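Local coordinates for protein 6-phosphogluconate dehydrogenase, NAD-binding (PDB 3PEF) that probably catalyses the NADP-dependent reduction of succinic semialdehyde to gamma-hydroxybutyrate, as a member of the beta-hydroxyacid dehydrogenase family, at residues Ala70-Cys75 and Ser102-Val107; His79-Gly84 and Arg89-Met94. The protein carries 2 engineered substitutions. One frame throughout, in Å; residues are numbered along the deposited sequence.

Overall arrangement
Both interactions belong to the Rossmann-type dinucleotide-binding domain, their centres about 9 Å apart on the same side of the chain's centre. Along the chain the order is helix 68-76, helix 81-84, strand 90-93 and helix 99-111, so interaction 2 is made by residues lying between the two helices of interaction 1. The contacts also meet in space: the backbone NH groups of Val-81 and Leu-82 probably bond to the carbonyls of Val-74 and Cys-75, and Ala-71 packs on Asp-93. Helices 68-76 and 99-111 thus lie side by side against strand 90-93 of the central sheet, and helix 68-76 has the adenine of NADP on another of its sides.

Interaction 1. Residues Ala70-Cys75 and Ser102-Val107; sequences AAEEVC and SQRIGV. With NAP (NADP nicotinamide-adenine-dinucleotide phosphate), chain I.
Two helices of the Rossmann-type domain, 68-76 and 99-111, meet here through Glu-72 with Arg-104 and through Ile-105 with Ala-71 and Cys-75. Segments 70-75 and 102-107 run nearly parallel, their axes 10.4 Å apart at an angle of 11°, a spacing that one branched side chain can bridge. Ile-105 does so: its CD1 reaches the CB of Ala-71 at 3.9 Å, while CG2 lies 3.8 Å from SG of Cys-75. The small methyl of Ala-71 leaves room for the long branch, and the small, only weakly polar thiol suits the buried second site. With SG anti to the backbone N (chi1 176°), Cys-75 extends its sulfur toward the CG2 branch. At the partly exposed margin, in the Arg-104 conformer given of the two modelled, OE2 of Glu-72 accepts a salt-bridging hydrogen bond of 2.6 Å from NH1. NH1 meets this oxygen nearly end-on, but the carboxylate and guanidinium planes are 71° apart, so a single bond forms instead of a flat two-pronged pair. An alanine in place of Glu-72 would probably leave the Arg-104 guanidinium without this anionic mate and freer to turn. On another side of helix 68-76, Glu-73 OE1 accepts a nearly straight hydrogen bond from N6A of NADP at 2.8 Å, and Ala-70 CB lies 3.4 Å from C5A of the adenine. One helix therefore combines an apolar join, edged in this conformer by a charge pair, with recognition of the cofactor's amino group, linking helix 99-111 to the wall of the adenine pocket.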
loop_
_atom_site.group_PDB
_atom_site.type_symbol
_atom_site.label_atom_id
_atom_site.label_comp_id
_atom_site.label_asym_id
_atom_site.label_seq_id
_atom_site.Cartn_x
_atom_site.Cartn_y
_atom_site.Cartn_z
ATOM N N ALA A 70 -21.117 -13.415 14.523
ATOM C CA ALA A 70 -22.199 -13.210 15.477
ATOM C C ALA A 70 -23.567 -13.388 14.813
ATOM O O ALA A 70 -24.434 -14.102 15.325
ATOM C CB ALA A 70 -22.091 -11.842 16.127
ATOM N N ALA A 71 -23.760 -12.732 13.672
ATOM C CA ALA A 71 -25.029 -12.803 12.964
ATOM C C ALA A 71 -25.399 -14.259 12.685
ATOM O O ALA A 71 -26.559 -14.639 12.810
ATOM C CB ALA A 71 -24.971 -11.997 11.640
ATOM N N GLU A 72 -24.416 -15.069 12.302
ATOM C CA GLU A 72 -24.680 -16.472 11.971
ATOM C C GLU A 72 -24.928 -17.315 13.212
ATOM O O GLU A 72 -25.831 -18.147 13.239
ATOM C CB GLU A 72 -23.555 -17.067 11.133
ATOM C CG GLU A 72 -23.697 -16.778 9.642
ATOM C CD GLU A 72 -22.555 -17.347 8.814
ATOM O OE1 GLU A 72 -21.603 -17.897 9.410
ATOM O OE2 GLU A 72 -22.609 -17.245 7.567
ATOM N N GLU A 73 -24.133 -17.102 14.249
ATOM C CA GLU A 73 -24.354 -17.849 15.480
ATOM C C GLU A 73 -25.770 -17.599 16.017
ATOM O O GLU A 73 -26.470 -18.522 16.413
ATOM C CB GLU A 73 -23.301 -17.511 16.538
ATOM C CG GLU A 73 -23.481 -18.314 17.813
ATOM C CD GLU A 73 -22.291 -18.224 18.753
ATOM O OE1 GLU A 73 -21.524 -17.239 18.665
ATOM O OE2 GLU A 73 -22.131 -19.147 19.587
ATOM N N VAL A 74 -26.202 -16.347 15.995
ATOM C CA VAL A 74 -27.527 -16.016 16.494
ATOM C C VAL A 74 -28.620 -16.628 15.627
ATOM O O VAL A 74 -29.652 -17.065 16.137
ATOM C CB VAL A 74 -27.726 -14.479 16.613
ATOM C CG1 VAL A 74 -29.186 -14.145 16.904
ATOM C CG2 VAL A 74 -26.823 -13.911 17.701
ATOM N N CYS A 75 -28.395 -16.671 14.318
ATOM C CA CYS A 75 -29.390 -17.245 13.423
ATOM C C CYS A 75 -29.415 -18.775 13.487
ATOM O O CYS A 75 -30.475 -19.377 13.692
ATOM C CB CYS A 75 -29.159 -16.778 11.979
ATOM S SG CYS A 75 -30.307 -17.535 10.770
ATOM N N SER A 102 -25.771 -12.180 4.795
ATOM C CA SER A 102 -27.160 -11.773 4.949
ATOM C C SER A 102 -28.085 -12.581 4.026
ATOM O O SER A 102 -29.202 -12.930 4.408
ATOM C CB SER A 102 -27.330 -10.274 4.730
ATOM O OG SER A 102 -27.060 -9.943 3.390
ATOM N N GLN A 103 -27.613 -12.916 2.828
ATOM C CA GLN A 103 -28.426 -13.722 1.917
ATOM C C GLN A 103 -28.664 -15.135 2.475
ATOM O O GLN A 103 -29.771 -15.671 2.396
ATOM C CB GLN A 103 -27.779 -13.783 0.528
ATOM C CG GLN A 103 -27.780 -12.452 -0.211
ATOM C CD GLN A 103 -26.895 -12.468 -1.451
ATOM O OE1 GLN A 103 -25.963 -13.258 -1.555
ATOM N NE2 GLN A 103 -27.191 -11.588 -2.396
ATOM N N ARG A 104 -27.603 -15.713 3.031
ATOM C CA ARG A 104 -27.621 -17.020 3.682
ATOM C C ARG A 104 -28.688 -17.051 4.780
ATOM O O ARG A 104 -29.533 -17.957 4.857
ATOM C CB ARG A 104 -26.233 -17.233 4.300
ATOM C CG ARG A 104 -25.861 -18.630 4.755
ATOM C CD ARG A 104 -24.373 -18.655 5.170
ATOM N NE ARG A 104 -23.495 -18.429 4.020
ATOM C CZ ARG A 104 -22.474 -17.576 3.982
ATOM N NH1 ARG A 104 -22.161 -16.836 5.038
ATOM N NH2 ARG A 104 -21.758 -17.466 2.871
ATOM N N ILE A 105 -28.624 -16.052 5.654
ATOM C CA ILE A 105 -29.574 -15.948 6.733
ATOM C C ILE A 105 -31.004 -15.807 6.204
ATOM O O ILE A 105 -31.921 -16.519 6.635
ATOM C CB ILE A 105 -29.234 -14.748 7.640
ATOM C CG1 ILE A 105 -27.992 -15.066 8.478
ATOM C CG2 ILE A 105 -30.406 -14.431 8.530
ATOM C CD1 ILE A 105 -27.308 -13.820 9.056
ATOM N N GLY A 106 -31.194 -14.882 5.273
ATOM C CA GLY A 106 -32.511 -14.649 4.707
ATOM C C GLY A 106 -33.121 -15.891 4.085
ATOM O O GLY A 106 -34.311 -16.141 4.244
ATOM N N VAL A 107 -32.308 -16.671 3.376
ATOM C CA VAL A 107 -32.789 -17.908 2.764
ATOM C C VAL A 107 -33.209 -18.932 3.811
ATOM O O VAL A 107 -34.249 -19.592 3.660
ATOM C CB VAL A 107 -31.745 -18.535 1.826
ATOM C CG1 VAL A 107 -32.176 -19.955 1.422
ATOM C CG2 VAL A 107 -31.535 -17.649 0.580
HETATM P PA NAP I . -20.758 -3.471 20.102
HETATM O O1A NAP I . -19.431 -4.104 20.268
HETATM O O2A NAP I . -21.099 -2.451 21.111
HETATM O O5B NAP I . -21.903 -4.591 20.083
HETATM C C5B NAP I . -21.679 -5.834 19.475
HETATM C C4B NAP I . -22.892 -6.694 19.782
HETATM O O4B NAP I . -22.721 -7.945 19.150
HETATM C C3B NAP I . -23.011 -6.972 21.277
HETATM O O3B NAP I . -24.393 -7.013 21.550
HETATM C C2B NAP I . -22.432 -8.367 21.400
HETATM O O2B NAP I . -22.903 -9.114 22.492
HETATM C C1B NAP I . -22.931 -8.963 20.098
HETATM N N9A NAP I . -22.200 -10.194 19.764
HETATM C C8A NAP I . -20.888 -10.284 19.368
HETATM N N7A NAP I . -20.594 -11.590 19.172
HETATM C C5A NAP I . -21.690 -12.324 19.449
HETATM C C6A NAP I . -21.926 -13.687 19.392
HETATM N N6A NAP I . -20.956 -14.513 19.024
HETATM N N1A NAP I . -23.161 -14.169 19.737
HETATM C C2A NAP I . -24.165 -13.297 20.121
HETATM N N3A NAP I . -23.925 -11.936 20.164
HETATM C C4A NAP I . -22.708 -11.462 19.826
HETATM O O3 NAP I . -20.761 -2.815 18.652
HETATM P PN NAP I . -21.852 -1.927 17.923
HETATM O O1N NAP I . -21.230 -0.674 17.466
HETATM O O2N NAP I . -23.100 -1.859 18.709
HETATM O O5D NAP I . -21.996 -2.938 16.677
HETATM C C5D NAP I . -23.203 -3.510 16.248
HETATM C C4D NAP I . -23.178 -3.489 14.721
HETATM O O4D NAP I . -23.417 -2.199 14.211
HETATM C C3D NAP I . -21.816 -3.858 14.170
HETATM O O3D NAP I . -22.078 -4.632 13.019
HETATM C C2D NAP I . -21.174 -2.526 13.811
HETATM O O2D NAP I . -20.252 -2.689 12.769
HETATM C C1D NAP I . -22.392 -1.776 13.332
HETATM N N1N NAP I . -22.356 -0.298 13.359
HETATM C C2N NAP I . -21.724 0.370 14.366
HETATM C C3N NAP I . -21.745 1.763 14.408
HETATM C C7N NAP I . -21.093 2.490 15.545
HETATM O O7N NAP I . -20.740 3.811 15.321
HETATM N N7N NAP I . -20.831 1.912 16.729
HETATM C C4N NAP I . -22.415 2.489 13.418
HETATM C C5N NAP I . -23.082 1.795 12.412
HETATM C C6N NAP I . -23.061 0.400 12.397
HETATM P P2B NAP I . -22.254 -8.945 23.976
HETATM O O1X NAP I . -22.613 -10.222 24.723
HETATM O O2X NAP I . -20.774 -8.789 23.836
HETATM O O3X NAP I . -22.825 -7.725 24.644
#

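Interaction 2. Residues His79-Gly84 and Arg89-Met94; sequences HGVLEG and RGYVDM
Val-81, in the short, weakly bonded helix at about 81-84, and Tyr-91, on strand 90-93, stand 8.3 Å apart between CA atoms, a gap that their side chains fill. Both valine methyls meet the tyrosine ring. CG1 sits over the middle of one face, 4.0 Å from the ring centroid and only 9° off its normal, which makes a CH-pi contact. CG2 lies nearer the hydroxyl end, 3.6 Å from CE2. The tyrosine CG is anti to its own backbone nitrogen (chi1 -173°), which carries the ring out from the strand to lie beneath the valine; a branched residue suits the helix side because its two methyls can spread over a flat surface. Nearer the chain connection between the segments, Arg-89 NH2 donates a hydrogen bond of 2.9 Å to the backbone O of Gly-84. The bond lies in both the carbonyl and guanidinium planes, with an N-H...acceptor angle of 160°. The bend of the arginine chain at chi3 helps turn the guanidinium to this carbonyl. Val-55 O accepts a hydrogen bond from NE and Glu-87 forms a salt bridge to NH1, so several partners fix the rotation of the group; arginine, with its spread of donors, suits such a junction. Within 79-84, the His-79 backbone N, in the loop before the helix, donates to Glu-83 OE2 at 3.0 Å, from above the carboxylate plane. The whole arrangement is a helix-to-strand connection of a Rossmann-type domain, in which a short helical turn packs on a parallel strand of the central sheet.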
loop_
_atom_site.group_PDB
_atom_site.type_symbol
_atom_site.label_atom_id
_atom_site.label_comp_id
_atom_site.label_asym_id
_atom_site.label_seq_id
_atom_site.Cartn_x
_atom_site.Cartn_y
_atom_site.Cartn_z
ATOM N N HIS A 79 -30.983 -22.582 20.189
ATOM C CA HIS A 79 -31.885 -21.557 20.705
ATOM C C HIS A 79 -31.847 -20.311 19.813
ATOM O O HIS A 79 -32.199 -19.214 20.244
ATOM C CB HIS A 79 -31.530 -21.174 22.154
ATOM C CG HIS A 79 -31.335 -22.345 23.065
ATOM N ND1 HIS A 79 -32.311 -23.293 23.283
ATOM C CD2 HIS A 79 -30.275 -22.717 23.821
ATOM C CE1 HIS A 79 -31.861 -24.202 24.128
ATOM N NE2 HIS A 79 -30.628 -23.873 24.472
ATOM N N GLY A 80 -31.439 -20.490 18.564
ATOM C CA GLY A 80 -31.286 -19.371 17.656
ATOM C C GLY A 80 -32.559 -18.938 16.962
ATOM O O GLY A 80 -33.625 -19.525 17.158
ATOM N N VAL A 81 -32.436 -17.900 16.138
ATOM C CA VAL A 81 -33.571 -17.333 15.433
ATOM C C VAL A 81 -34.330 -18.400 14.630
ATOM O O VAL A 81 -35.554 -18.449 14.655
ATOM C CB VAL A 81 -33.121 -16.178 14.523
ATOM C CG1 VAL A 81 -34.242 -15.777 13.533
ATOM C CG2 VAL A 81 -32.695 -14.991 15.377
ATOM N N LEU A 82 -33.596 -19.261 13.939
ATOM C CA LEU A 82 -34.206 -20.288 13.089
ATOM C C LEU A 82 -35.081 -21.273 13.887
ATOM O O LEU A 82 -36.086 -21.766 13.388
ATOM C CB LEU A 82 -33.114 -21.044 12.318
ATOM C CG LEU A 82 -33.043 -20.901 10.789
ATOM C CD1 LEU A 82 -33.540 -19.555 10.296
ATOM C CD2 LEU A 82 -31.650 -21.205 10.250
ATOM N N GLU A 83 -34.707 -21.546 15.130
ATOM C CA GLU A 83 -35.519 -22.416 15.981
ATOM C C GLU A 83 -36.880 -21.804 16.329
ATOM O O GLU A 83 -37.813 -22.513 16.712
ATOM C CB GLU A 83 -34.765 -22.759 17.268
ATOM C CG GLU A 83 -33.578 -23.701 17.091
ATOM C CD GLU A 83 -33.046 -24.239 18.421
ATOM O OE1 GLU A 83 -33.713 -24.047 19.464
ATOM O OE2 GLU A 83 -31.963 -24.863 18.425
ATOM N N GLY A 84 -37.002 -20.488 16.189
ATOM C CA GLY A 84 -38.176 -19.796 16.684
ATOM C C GLY A 84 -39.033 -19.071 15.660
ATOM O O GLY A 84 -40.200 -18.779 15.924
ATOM N N ARG A 89 -43.623 -14.302 10.688
ATOM C CA ARG A 89 -42.962 -13.331 11.559
ATOM C C ARG A 89 -41.665 -12.894 10.886
ATOM O O ARG A 89 -41.042 -13.683 10.166
ATOM C CB ARG A 89 -42.715 -13.920 12.958
ATOM C CG ARG A 89 -44.018 -14.264 13.689
ATOM C CD ARG A 89 -43.782 -14.680 15.146
ATOM N NE ARG A 89 -43.091 -15.967 15.255
ATOM C CZ ARG A 89 -43.688 -17.145 15.142
ATOM N NH1 ARG A 89 -44.995 -17.203 14.908
ATOM N NH2 ARG A 89 -42.986 -18.267 15.270
ATOM N N GLY A 90 -41.272 -11.636 11.098
ATOM C CA GLY A 90 -40.158 -11.051 10.369
ATOM C C GLY A 90 -38.884 -10.880 11.183
ATOM O O GLY A 90 -38.926 -10.620 12.397
ATOM N N TYR A 91 -37.749 -11.043 10.508
ATOM C CA TYR A 91 -36.438 -10.844 11.112
ATOM C C TYR A 91 -35.709 -9.779 10.301
ATOM O O TYR A 91 -35.527 -9.920 9.091
ATOM C CB TYR A 91 -35.641 -12.148 11.104
ATOM C CG TYR A 91 -34.322 -12.101 11.868
ATOM C CD1 TYR A 91 -33.114 -12.420 11.243
ATOM C CD2 TYR A 91 -34.289 -11.732 13.210
ATOM C CE1 TYR A 91 -31.897 -12.396 11.951
ATOM C CE2 TYR A 91 -33.096 -11.707 13.925
ATOM C CZ TYR A 91 -31.903 -12.044 13.298
ATOM O OH TYR A 91 -30.729 -12.003 14.024
ATOM N N VAL A 92 -35.319 -8.704 10.964
ATOM C CA VAL A 92 -34.642 -7.600 10.291
ATOM C C VAL A 92 -33.216 -7.476 10.836
ATOM O O VAL A 92 -33.003 -6.921 11.916
ATOM C CB VAL A 92 -35.376 -6.260 10.523
ATOM C CG1 VAL A 92 -34.645 -5.125 9.811
ATOM C CG2 VAL A 92 -36.840 -6.345 10.053
ATOM N N ASP A 93 -32.243 -8.021 10.120
ATOM C CA ASP A 93 -30.862 -7.964 10.599
ATOM C C ASP A 93 -30.190 -6.665 10.175
ATOM O O ASP A 93 -30.013 -6.397 8.973
ATOM C CB ASP A 93 -30.039 -9.179 10.138
ATOM C CG ASP A 93 -28.763 -9.384 10.984
ATOM O OD1 ASP A 93 -28.370 -8.468 11.741
ATOM O OD2 ASP A 93 -28.161 -10.472 10.906
ATOM N N MET A 94 -29.820 -5.865 11.168
ATOM C CA MET A 94 -29.227 -4.543 10.924
ATOM C C MET A 94 -27.713 -4.530 11.160
ATOM O O MET A 94 -27.049 -3.481 11.073
ATOM C CB MET A 94 -29.945 -3.478 11.756
ATOM C CG MET A 94 -31.462 -3.547 11.590
ATOM S SD MET A 94 -32.380 -2.294 12.527
ATOM C CE MET A 94 -31.963 -0.765 11.649
#